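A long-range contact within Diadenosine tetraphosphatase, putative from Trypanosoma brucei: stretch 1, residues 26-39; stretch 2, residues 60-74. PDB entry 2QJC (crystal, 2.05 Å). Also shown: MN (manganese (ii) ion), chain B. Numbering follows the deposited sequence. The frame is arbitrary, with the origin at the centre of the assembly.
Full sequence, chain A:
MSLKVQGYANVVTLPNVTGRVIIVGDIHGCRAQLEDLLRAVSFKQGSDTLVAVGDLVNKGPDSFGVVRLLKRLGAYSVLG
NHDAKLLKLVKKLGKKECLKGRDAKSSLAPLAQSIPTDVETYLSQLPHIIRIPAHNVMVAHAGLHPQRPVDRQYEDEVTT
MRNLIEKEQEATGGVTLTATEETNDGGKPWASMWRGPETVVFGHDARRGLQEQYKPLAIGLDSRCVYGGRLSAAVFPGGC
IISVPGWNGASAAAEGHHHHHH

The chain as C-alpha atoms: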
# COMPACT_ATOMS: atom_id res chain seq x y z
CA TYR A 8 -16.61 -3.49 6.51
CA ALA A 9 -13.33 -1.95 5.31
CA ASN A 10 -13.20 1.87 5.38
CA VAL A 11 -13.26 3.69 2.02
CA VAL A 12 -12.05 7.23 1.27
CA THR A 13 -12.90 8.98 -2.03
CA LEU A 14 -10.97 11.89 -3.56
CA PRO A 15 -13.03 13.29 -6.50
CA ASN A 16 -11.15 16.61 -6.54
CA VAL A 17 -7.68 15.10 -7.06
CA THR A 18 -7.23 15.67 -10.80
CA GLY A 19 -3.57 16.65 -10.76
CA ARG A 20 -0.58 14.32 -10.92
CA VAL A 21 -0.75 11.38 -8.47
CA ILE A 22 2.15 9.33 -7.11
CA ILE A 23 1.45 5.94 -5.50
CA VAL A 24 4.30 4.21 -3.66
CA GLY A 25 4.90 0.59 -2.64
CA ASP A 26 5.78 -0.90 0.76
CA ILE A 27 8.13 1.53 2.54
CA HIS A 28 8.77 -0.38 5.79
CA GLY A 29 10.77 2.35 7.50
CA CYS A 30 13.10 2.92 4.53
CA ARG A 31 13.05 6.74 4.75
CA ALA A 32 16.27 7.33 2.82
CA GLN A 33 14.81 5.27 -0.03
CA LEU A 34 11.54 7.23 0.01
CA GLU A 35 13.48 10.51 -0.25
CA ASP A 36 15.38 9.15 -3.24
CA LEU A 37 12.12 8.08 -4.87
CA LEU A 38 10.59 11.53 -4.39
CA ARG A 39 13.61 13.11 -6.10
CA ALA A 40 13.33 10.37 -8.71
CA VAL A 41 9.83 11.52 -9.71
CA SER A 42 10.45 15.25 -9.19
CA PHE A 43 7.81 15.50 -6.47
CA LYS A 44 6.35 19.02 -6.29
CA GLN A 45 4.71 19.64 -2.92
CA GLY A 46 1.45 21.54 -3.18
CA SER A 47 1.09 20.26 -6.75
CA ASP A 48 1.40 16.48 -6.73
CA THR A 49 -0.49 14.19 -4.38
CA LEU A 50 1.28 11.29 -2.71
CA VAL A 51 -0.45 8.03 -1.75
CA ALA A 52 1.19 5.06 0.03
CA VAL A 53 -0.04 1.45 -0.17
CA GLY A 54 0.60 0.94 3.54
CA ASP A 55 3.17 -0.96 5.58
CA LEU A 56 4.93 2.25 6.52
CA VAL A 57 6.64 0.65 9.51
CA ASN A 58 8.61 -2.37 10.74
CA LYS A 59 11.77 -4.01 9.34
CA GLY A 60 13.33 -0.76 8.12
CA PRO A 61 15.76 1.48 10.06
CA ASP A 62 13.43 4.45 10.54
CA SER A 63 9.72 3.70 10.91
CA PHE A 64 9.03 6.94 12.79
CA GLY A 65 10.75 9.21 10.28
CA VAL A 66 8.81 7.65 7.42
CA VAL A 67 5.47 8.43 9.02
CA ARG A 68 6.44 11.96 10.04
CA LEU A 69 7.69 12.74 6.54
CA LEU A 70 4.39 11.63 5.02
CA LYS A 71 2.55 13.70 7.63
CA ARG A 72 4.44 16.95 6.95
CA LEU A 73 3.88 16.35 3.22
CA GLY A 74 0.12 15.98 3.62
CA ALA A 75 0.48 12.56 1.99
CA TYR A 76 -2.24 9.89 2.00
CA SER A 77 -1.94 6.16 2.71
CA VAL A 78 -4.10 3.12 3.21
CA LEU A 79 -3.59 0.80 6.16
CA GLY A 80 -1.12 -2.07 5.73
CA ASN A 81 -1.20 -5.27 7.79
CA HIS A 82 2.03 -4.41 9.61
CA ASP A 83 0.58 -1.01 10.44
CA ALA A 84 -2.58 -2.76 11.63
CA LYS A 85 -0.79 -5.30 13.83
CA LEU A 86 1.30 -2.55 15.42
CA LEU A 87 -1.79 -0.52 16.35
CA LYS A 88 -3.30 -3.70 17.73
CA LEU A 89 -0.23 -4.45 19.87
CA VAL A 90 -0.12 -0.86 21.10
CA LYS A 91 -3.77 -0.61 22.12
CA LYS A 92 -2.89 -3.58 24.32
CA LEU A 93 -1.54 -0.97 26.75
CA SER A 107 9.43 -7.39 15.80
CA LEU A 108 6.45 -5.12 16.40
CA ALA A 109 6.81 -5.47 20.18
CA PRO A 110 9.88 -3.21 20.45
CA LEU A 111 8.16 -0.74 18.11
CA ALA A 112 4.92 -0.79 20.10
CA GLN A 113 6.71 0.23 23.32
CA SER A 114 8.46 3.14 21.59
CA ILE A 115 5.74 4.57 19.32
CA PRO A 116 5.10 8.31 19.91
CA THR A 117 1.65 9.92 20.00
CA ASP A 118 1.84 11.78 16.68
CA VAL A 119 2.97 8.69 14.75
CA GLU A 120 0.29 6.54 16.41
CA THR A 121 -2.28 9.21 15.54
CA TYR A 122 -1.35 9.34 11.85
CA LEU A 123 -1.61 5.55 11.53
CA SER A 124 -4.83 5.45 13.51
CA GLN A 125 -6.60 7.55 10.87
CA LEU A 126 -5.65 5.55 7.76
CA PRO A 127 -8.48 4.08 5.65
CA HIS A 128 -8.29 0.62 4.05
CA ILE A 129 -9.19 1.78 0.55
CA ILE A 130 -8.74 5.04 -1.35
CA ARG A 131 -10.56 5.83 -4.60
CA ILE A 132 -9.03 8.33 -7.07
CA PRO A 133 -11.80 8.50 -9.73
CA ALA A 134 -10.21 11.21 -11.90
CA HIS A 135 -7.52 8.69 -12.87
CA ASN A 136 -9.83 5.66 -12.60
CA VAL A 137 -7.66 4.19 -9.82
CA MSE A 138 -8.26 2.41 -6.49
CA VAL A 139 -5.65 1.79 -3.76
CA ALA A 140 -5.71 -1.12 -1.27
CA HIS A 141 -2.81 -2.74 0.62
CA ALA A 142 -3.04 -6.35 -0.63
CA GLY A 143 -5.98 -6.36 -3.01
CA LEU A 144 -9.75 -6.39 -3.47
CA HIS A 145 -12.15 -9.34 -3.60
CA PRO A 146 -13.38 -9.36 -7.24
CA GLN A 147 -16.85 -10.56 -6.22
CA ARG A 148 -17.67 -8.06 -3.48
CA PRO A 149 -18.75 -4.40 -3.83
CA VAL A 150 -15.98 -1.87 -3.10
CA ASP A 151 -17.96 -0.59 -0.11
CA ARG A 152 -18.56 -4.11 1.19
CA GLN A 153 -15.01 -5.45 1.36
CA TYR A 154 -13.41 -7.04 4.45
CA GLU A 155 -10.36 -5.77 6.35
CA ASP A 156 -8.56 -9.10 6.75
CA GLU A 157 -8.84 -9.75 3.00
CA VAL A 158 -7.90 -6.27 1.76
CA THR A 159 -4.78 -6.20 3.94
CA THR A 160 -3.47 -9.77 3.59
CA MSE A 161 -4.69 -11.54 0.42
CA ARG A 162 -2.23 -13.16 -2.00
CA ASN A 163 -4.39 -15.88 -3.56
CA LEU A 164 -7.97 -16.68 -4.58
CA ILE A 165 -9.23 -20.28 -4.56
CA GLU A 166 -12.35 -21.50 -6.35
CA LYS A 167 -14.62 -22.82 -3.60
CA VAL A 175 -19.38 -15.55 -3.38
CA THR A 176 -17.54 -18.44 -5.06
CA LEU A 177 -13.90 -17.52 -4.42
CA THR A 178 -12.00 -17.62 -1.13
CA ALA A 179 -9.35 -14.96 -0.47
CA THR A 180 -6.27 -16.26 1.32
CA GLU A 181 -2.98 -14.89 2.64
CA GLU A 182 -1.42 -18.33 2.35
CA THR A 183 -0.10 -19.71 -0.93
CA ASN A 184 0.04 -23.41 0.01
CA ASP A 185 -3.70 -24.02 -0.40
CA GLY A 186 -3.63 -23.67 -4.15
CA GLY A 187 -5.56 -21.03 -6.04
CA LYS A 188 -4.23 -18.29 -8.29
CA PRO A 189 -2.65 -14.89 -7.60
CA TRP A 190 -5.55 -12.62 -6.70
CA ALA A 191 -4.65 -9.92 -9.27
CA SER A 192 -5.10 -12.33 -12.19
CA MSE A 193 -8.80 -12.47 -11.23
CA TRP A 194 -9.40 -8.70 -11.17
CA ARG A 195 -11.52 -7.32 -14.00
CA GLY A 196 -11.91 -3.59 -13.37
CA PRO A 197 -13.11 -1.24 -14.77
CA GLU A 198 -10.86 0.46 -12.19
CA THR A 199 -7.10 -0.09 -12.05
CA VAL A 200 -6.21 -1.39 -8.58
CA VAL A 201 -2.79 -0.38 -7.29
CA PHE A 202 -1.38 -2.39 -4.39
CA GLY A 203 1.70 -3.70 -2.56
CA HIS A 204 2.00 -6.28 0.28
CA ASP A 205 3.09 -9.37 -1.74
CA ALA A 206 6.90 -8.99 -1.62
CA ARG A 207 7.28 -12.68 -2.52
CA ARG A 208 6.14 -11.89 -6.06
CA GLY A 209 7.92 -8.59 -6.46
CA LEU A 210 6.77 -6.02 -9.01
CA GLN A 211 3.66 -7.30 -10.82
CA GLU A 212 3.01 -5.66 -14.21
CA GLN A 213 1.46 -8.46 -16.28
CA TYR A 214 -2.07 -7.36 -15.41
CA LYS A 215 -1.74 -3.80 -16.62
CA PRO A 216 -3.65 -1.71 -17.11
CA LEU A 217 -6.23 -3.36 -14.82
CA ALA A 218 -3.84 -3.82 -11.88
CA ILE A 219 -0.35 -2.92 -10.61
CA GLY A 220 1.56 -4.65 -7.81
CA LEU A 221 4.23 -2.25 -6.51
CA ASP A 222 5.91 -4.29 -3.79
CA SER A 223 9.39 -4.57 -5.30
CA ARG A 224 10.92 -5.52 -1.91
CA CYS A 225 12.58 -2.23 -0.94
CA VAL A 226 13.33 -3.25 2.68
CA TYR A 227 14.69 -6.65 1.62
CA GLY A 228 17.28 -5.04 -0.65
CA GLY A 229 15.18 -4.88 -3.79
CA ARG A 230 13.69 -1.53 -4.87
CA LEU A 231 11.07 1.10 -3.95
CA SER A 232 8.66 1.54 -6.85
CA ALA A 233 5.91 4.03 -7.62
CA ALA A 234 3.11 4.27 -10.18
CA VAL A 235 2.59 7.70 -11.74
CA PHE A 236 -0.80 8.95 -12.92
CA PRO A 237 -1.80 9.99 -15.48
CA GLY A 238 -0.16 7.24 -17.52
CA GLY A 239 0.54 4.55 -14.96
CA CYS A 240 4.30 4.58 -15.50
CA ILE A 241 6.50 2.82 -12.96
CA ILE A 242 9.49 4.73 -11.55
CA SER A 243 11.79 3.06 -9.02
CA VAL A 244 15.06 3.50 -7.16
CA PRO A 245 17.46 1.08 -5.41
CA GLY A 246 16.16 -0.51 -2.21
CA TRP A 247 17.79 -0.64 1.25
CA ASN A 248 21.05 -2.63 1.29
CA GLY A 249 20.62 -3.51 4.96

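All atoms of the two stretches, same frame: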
# COMPACT_ATOMS: atom_id res chain seq x y z
N ASP A 26 5.41 -0.69 -0.65
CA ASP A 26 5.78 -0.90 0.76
C ASP A 26 7.07 -0.18 1.14
O ASP A 26 8.14 -0.46 0.59
CB ASP A 26 5.91 -2.41 1.05
CG ASP A 26 4.60 -3.17 0.85
OD1 ASP A 26 3.93 -2.96 -0.19
OD2 ASP A 26 4.24 -4.00 1.72
N ILE A 27 6.97 0.76 2.08
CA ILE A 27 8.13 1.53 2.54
C ILE A 27 8.89 0.85 3.70
O ILE A 27 10.12 0.82 3.71
CB ILE A 27 7.70 2.96 2.96
CG1 ILE A 27 7.11 3.70 1.75
CG2 ILE A 27 8.90 3.73 3.46
CD1 ILE A 27 6.36 4.98 2.09
N HIS A 28 8.15 0.31 4.66
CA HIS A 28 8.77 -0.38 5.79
C HIS A 28 9.96 0.36 6.40
O HIS A 28 11.08 -0.16 6.42
CB HIS A 28 9.21 -1.79 5.35
CG HIS A 28 8.12 -2.81 5.38
ND1 HIS A 28 7.41 -3.11 6.53
CD2 HIS A 28 7.62 -3.62 4.41
CE1 HIS A 28 6.52 -4.06 6.26
NE2 HIS A 28 6.63 -4.39 4.99
N GLY A 29 9.72 1.57 6.88
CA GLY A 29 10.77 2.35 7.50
C GLY A 29 12.00 2.73 6.68
O GLY A 29 12.99 3.18 7.26
N CYS A 30 11.96 2.56 5.36
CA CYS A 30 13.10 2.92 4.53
C CYS A 30 12.99 4.38 4.06
O CYS A 30 12.76 4.65 2.87
CB CYS A 30 13.21 2.00 3.31
SG CYS A 30 13.58 0.27 3.72
N ARG A 31 13.15 5.30 5.01
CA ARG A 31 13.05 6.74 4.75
C ARG A 31 14.01 7.26 3.69
O ARG A 31 13.61 8.02 2.79
CB ARG A 31 13.26 7.53 6.04
CG ARG A 31 12.74 8.96 5.97
CD ARG A 31 13.58 9.93 6.78
NE ARG A 31 14.93 10.03 6.25
CZ ARG A 31 16.01 9.53 6.85
NH1 ARG A 31 15.90 8.88 8.00
NH2 ARG A 31 17.21 9.66 6.28
N ALA A 32 15.28 6.88 3.79
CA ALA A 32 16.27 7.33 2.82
C ALA A 32 15.80 7.00 1.41
O ALA A 32 15.86 7.83 0.50
CB ALA A 32 17.62 6.68 3.10
N GLN A 33 15.31 5.76 1.25
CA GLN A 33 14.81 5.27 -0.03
C GLN A 33 13.60 6.07 -0.53
O GLN A 33 13.46 6.31 -1.72
CB GLN A 33 14.44 3.79 0.09
CG GLN A 33 15.62 2.83 0.11
CD GLN A 33 16.59 3.08 1.25
OE1 GLN A 33 16.20 3.21 2.41
NE2 GLN A 33 17.88 3.14 0.92
N LEU A 34 12.72 6.46 0.39
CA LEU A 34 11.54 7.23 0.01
C LEU A 34 11.99 8.60 -0.51
O LEU A 34 11.47 9.09 -1.51
CB LEU A 34 10.61 7.39 1.22
CG LEU A 34 9.36 8.27 1.06
CD1 LEU A 34 8.51 7.80 -0.12
CD2 LEU A 34 8.54 8.22 2.36
N GLU A 35 12.96 9.21 0.17
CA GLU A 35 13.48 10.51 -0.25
C GLU A 35 14.04 10.42 -1.66
O GLU A 35 13.82 11.29 -2.50
CB GLU A 35 14.58 10.99 0.70
CG GLU A 35 14.12 11.18 2.12
CD GLU A 35 15.27 11.36 3.08
OE1 GLU A 35 16.43 11.08 2.69
OE2 GLU A 35 15.01 11.78 4.23
N ASP A 36 14.79 9.34 -1.93
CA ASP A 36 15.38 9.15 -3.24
C ASP A 36 14.28 9.00 -4.29
O ASP A 36 14.40 9.51 -5.40
CB ASP A 36 16.27 7.91 -3.27
CG ASP A 36 17.23 7.85 -2.10
OD1 ASP A 36 17.79 8.91 -1.73
OD2 ASP A 36 17.42 6.75 -1.55
N LEU A 37 13.22 8.28 -3.94
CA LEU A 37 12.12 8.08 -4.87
C LEU A 37 11.42 9.40 -5.19
O LEU A 37 11.04 9.65 -6.34
CB LEU A 37 11.11 7.07 -4.31
CG LEU A 37 9.91 6.76 -5.22
CD1 LEU A 37 10.41 6.28 -6.58
CD2 LEU A 37 9.02 5.71 -4.58
N LEU A 38 11.25 10.24 -4.18
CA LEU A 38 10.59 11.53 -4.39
C LEU A 38 11.41 12.40 -5.34
O LEU A 38 10.85 13.09 -6.20
CB LEU A 38 10.38 12.23 -3.05
CG LEU A 38 9.36 11.52 -2.14
CD1 LEU A 38 9.24 12.27 -0.83
CD2 LEU A 38 8.01 11.43 -2.83
N ARG A 39 12.73 12.36 -5.20
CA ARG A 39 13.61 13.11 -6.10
C ARG A 39 13.54 12.45 -7.47
O ARG A 39 13.60 13.13 -8.49
CB ARG A 39 15.06 13.09 -5.61
CG ARG A 39 15.36 14.02 -4.45
CD ARG A 39 16.86 14.13 -4.20
NE ARG A 39 17.42 12.90 -3.65
CZ ARG A 39 17.32 12.53 -2.38
NH1 ARG A 39 16.69 13.30 -1.51
NH2 ARG A 39 17.86 11.40 -1.99
N GLY A 60 12.40 -1.81 8.51
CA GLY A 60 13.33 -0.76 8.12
C GLY A 60 14.00 -0.04 9.28
O GLY A 60 13.57 -0.18 10.43
N PRO A 61 15.04 0.75 9.01
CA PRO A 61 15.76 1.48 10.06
C PRO A 61 15.01 2.65 10.71
O PRO A 61 15.21 2.93 11.89
CB PRO A 61 17.03 1.93 9.36
CG PRO A 61 16.56 2.16 7.94
CD PRO A 61 15.69 0.95 7.70
N ASP A 62 14.14 3.32 9.96
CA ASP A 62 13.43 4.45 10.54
C ASP A 62 11.93 4.52 10.29
O ASP A 62 11.45 5.29 9.45
CB ASP A 62 14.10 5.75 10.06
CG ASP A 62 13.53 6.98 10.73
OD1 ASP A 62 12.99 6.85 11.85
OD2 ASP A 62 13.65 8.08 10.14
N SER A 63 11.17 3.72 11.04
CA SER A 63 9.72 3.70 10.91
C SER A 63 9.10 5.06 11.24
O SER A 63 8.24 5.55 10.52
CB SER A 63 9.10 2.64 11.83
OG SER A 63 9.52 1.34 11.47
N PHE A 64 9.55 5.65 12.34
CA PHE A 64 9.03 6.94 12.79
C PHE A 64 9.26 8.10 11.83
O PHE A 64 8.38 8.94 11.64
CB PHE A 64 9.62 7.28 14.17
CG PHE A 64 9.33 6.24 15.23
CD1 PHE A 64 8.19 5.44 15.15
CD2 PHE A 64 10.19 6.07 16.31
CE1 PHE A 64 7.90 4.50 16.14
CE2 PHE A 64 9.91 5.13 17.31
CZ PHE A 64 8.76 4.34 17.22
N GLY A 65 10.44 8.15 11.22
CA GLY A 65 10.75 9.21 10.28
C GLY A 65 9.90 9.12 9.03
O GLY A 65 9.49 10.14 8.46
N VAL A 66 9.62 7.89 8.60
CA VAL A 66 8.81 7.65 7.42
C VAL A 66 7.42 8.24 7.59
O VAL A 66 6.91 8.93 6.70
CB VAL A 66 8.65 6.13 7.15
CG1 VAL A 66 7.40 5.86 6.31
CG2 VAL A 66 9.88 5.60 6.45
N VAL A 67 6.81 7.96 8.73
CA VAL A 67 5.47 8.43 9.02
C VAL A 67 5.38 9.93 9.21
O VAL A 67 4.39 10.56 8.81
CB VAL A 67 4.90 7.69 10.26
CG1 VAL A 67 3.57 8.28 10.68
CG2 VAL A 67 4.73 6.20 9.92
N ARG A 68 6.41 10.51 9.82
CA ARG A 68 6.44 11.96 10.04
C ARG A 68 6.67 12.72 8.74
O ARG A 68 6.17 13.83 8.57
CB ARG A 68 7.52 12.31 11.06
CG ARG A 68 7.06 12.15 12.49
CD ARG A 68 8.21 12.12 13.47
NE ARG A 68 7.73 12.10 14.85
CZ ARG A 68 8.45 11.69 15.89
NH1 ARG A 68 9.69 11.28 15.71
NH2 ARG A 68 7.92 11.70 17.11
N LEU A 69 7.43 12.12 7.83
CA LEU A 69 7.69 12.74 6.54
C LEU A 69 6.37 12.81 5.77
O LEU A 69 6.00 13.86 5.23
CB LEU A 69 8.71 11.92 5.75
CG LEU A 69 8.92 12.35 4.29
CD1 LEU A 69 9.32 13.82 4.24
CD2 LEU A 69 9.99 11.50 3.65
N LEU A 70 5.67 11.69 5.72
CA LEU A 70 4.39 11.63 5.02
C LEU A 70 3.40 12.62 5.61
O LEU A 70 2.61 13.23 4.89
CB LEU A 70 3.83 10.20 5.06
CG LEU A 70 4.70 9.17 4.34
CD1 LEU A 70 4.18 7.77 4.57
CD2 LEU A 70 4.74 9.51 2.85
N LYS A 71 3.44 12.77 6.93
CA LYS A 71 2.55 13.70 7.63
C LYS A 71 2.82 15.15 7.23
O LYS A 71 1.90 15.88 6.86
CB LYS A 71 2.70 13.55 9.14
CG LYS A 71 1.87 14.54 9.96
CD LYS A 71 2.06 14.30 11.45
CE LYS A 71 1.37 15.36 12.30
NZ LYS A 71 -0.08 15.49 12.01
N ARG A 72 4.08 15.57 7.30
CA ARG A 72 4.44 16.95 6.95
C ARG A 72 4.14 17.23 5.48
O ARG A 72 3.90 18.38 5.10
CB ARG A 72 5.92 17.21 7.25
CG ARG A 72 6.89 16.61 6.24
CD ARG A 72 8.18 16.13 6.91
NE ARG A 72 9.16 17.19 7.16
CZ ARG A 72 9.83 17.84 6.22
NH1 ARG A 72 9.63 17.55 4.94
NH2 ARG A 72 10.73 18.76 6.55
N LEU A 73 4.15 16.19 4.65
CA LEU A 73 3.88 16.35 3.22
C LEU A 73 2.39 16.35 2.88
O LEU A 73 2.02 16.65 1.75
CB LEU A 73 4.57 15.24 2.42
CG LEU A 73 6.09 15.33 2.30
CD1 LEU A 73 6.60 14.15 1.50
CD2 LEU A 73 6.48 16.65 1.64
N GLY A 74 1.56 16.02 3.86
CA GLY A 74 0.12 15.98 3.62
C GLY A 74 -0.25 14.76 2.80
O GLY A 74 -1.34 14.68 2.23
MN MN B . 4.99 -5.29 3.38
O HOH W 1 6.53 -6.18 2.01

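The apolar centre of the contact is Val66, whose CA-to-CB bond points toward the first stretch. Its CG2 lies 3.7 Å from Ile27 CG2, 3.5 Å from Gly29 CA and 3.9 Å from Arg31 CB, so a single methyl meets both the turn and the first residue of helix 31-39. Farther along, Leu34 CD2 approaches Leu69 CD2 at 3.8 Å and Leu70 CD2 at 4.0 Å; Leu70 points sideways at CB, but its end comes nearer. Leu38 CD1 and Leu73 CD1 close the row at 4.0 Å. These are van der Waals distances, and the Ile, Val and Leu pairs among them join branched aliphatic side chains; the spacing 34-38 and 66-69/70-73 is that of successive helical turns.

The two helix axes run at 34° in the same general direction and approach to 9.7 Å. They diverge toward their C-terminal ends: the CA atoms of Arg31 and Val66 are 5.1 Å apart, those of Leu38 and Leu73 11.2 Å, and the leucine side chains span the wider gap.

At the N-terminal ends the backbones meet directly. The type I' turn from Ile27 to Cys30 brings Gly29 CA to 3.8 Å from Ser63 CA, and Gly29, at positive phi, has no side chain to hold them apart. Gly60 also leaves no room for a side chain: an ideal CB there would lie 1.8 Å from His28 O, a clash. Asp62 N donates to Gly29 O at 2.9 Å with an N-H...O angle of 153°, tying the turn to the residue that precedes helix 63-73.

At the polar edge, Asp62 does double duty. Its OD1 caps that helix by accepting from Gly65 N at 2.9 Å, while OD2 receives Arg31 NH1 at 3.2 Å in a salt bridge, near the guanidinium plane. Arg31 NE also bridges to Glu35 OE2 at 2.7 Å, so one guanidinium joins two carboxylates.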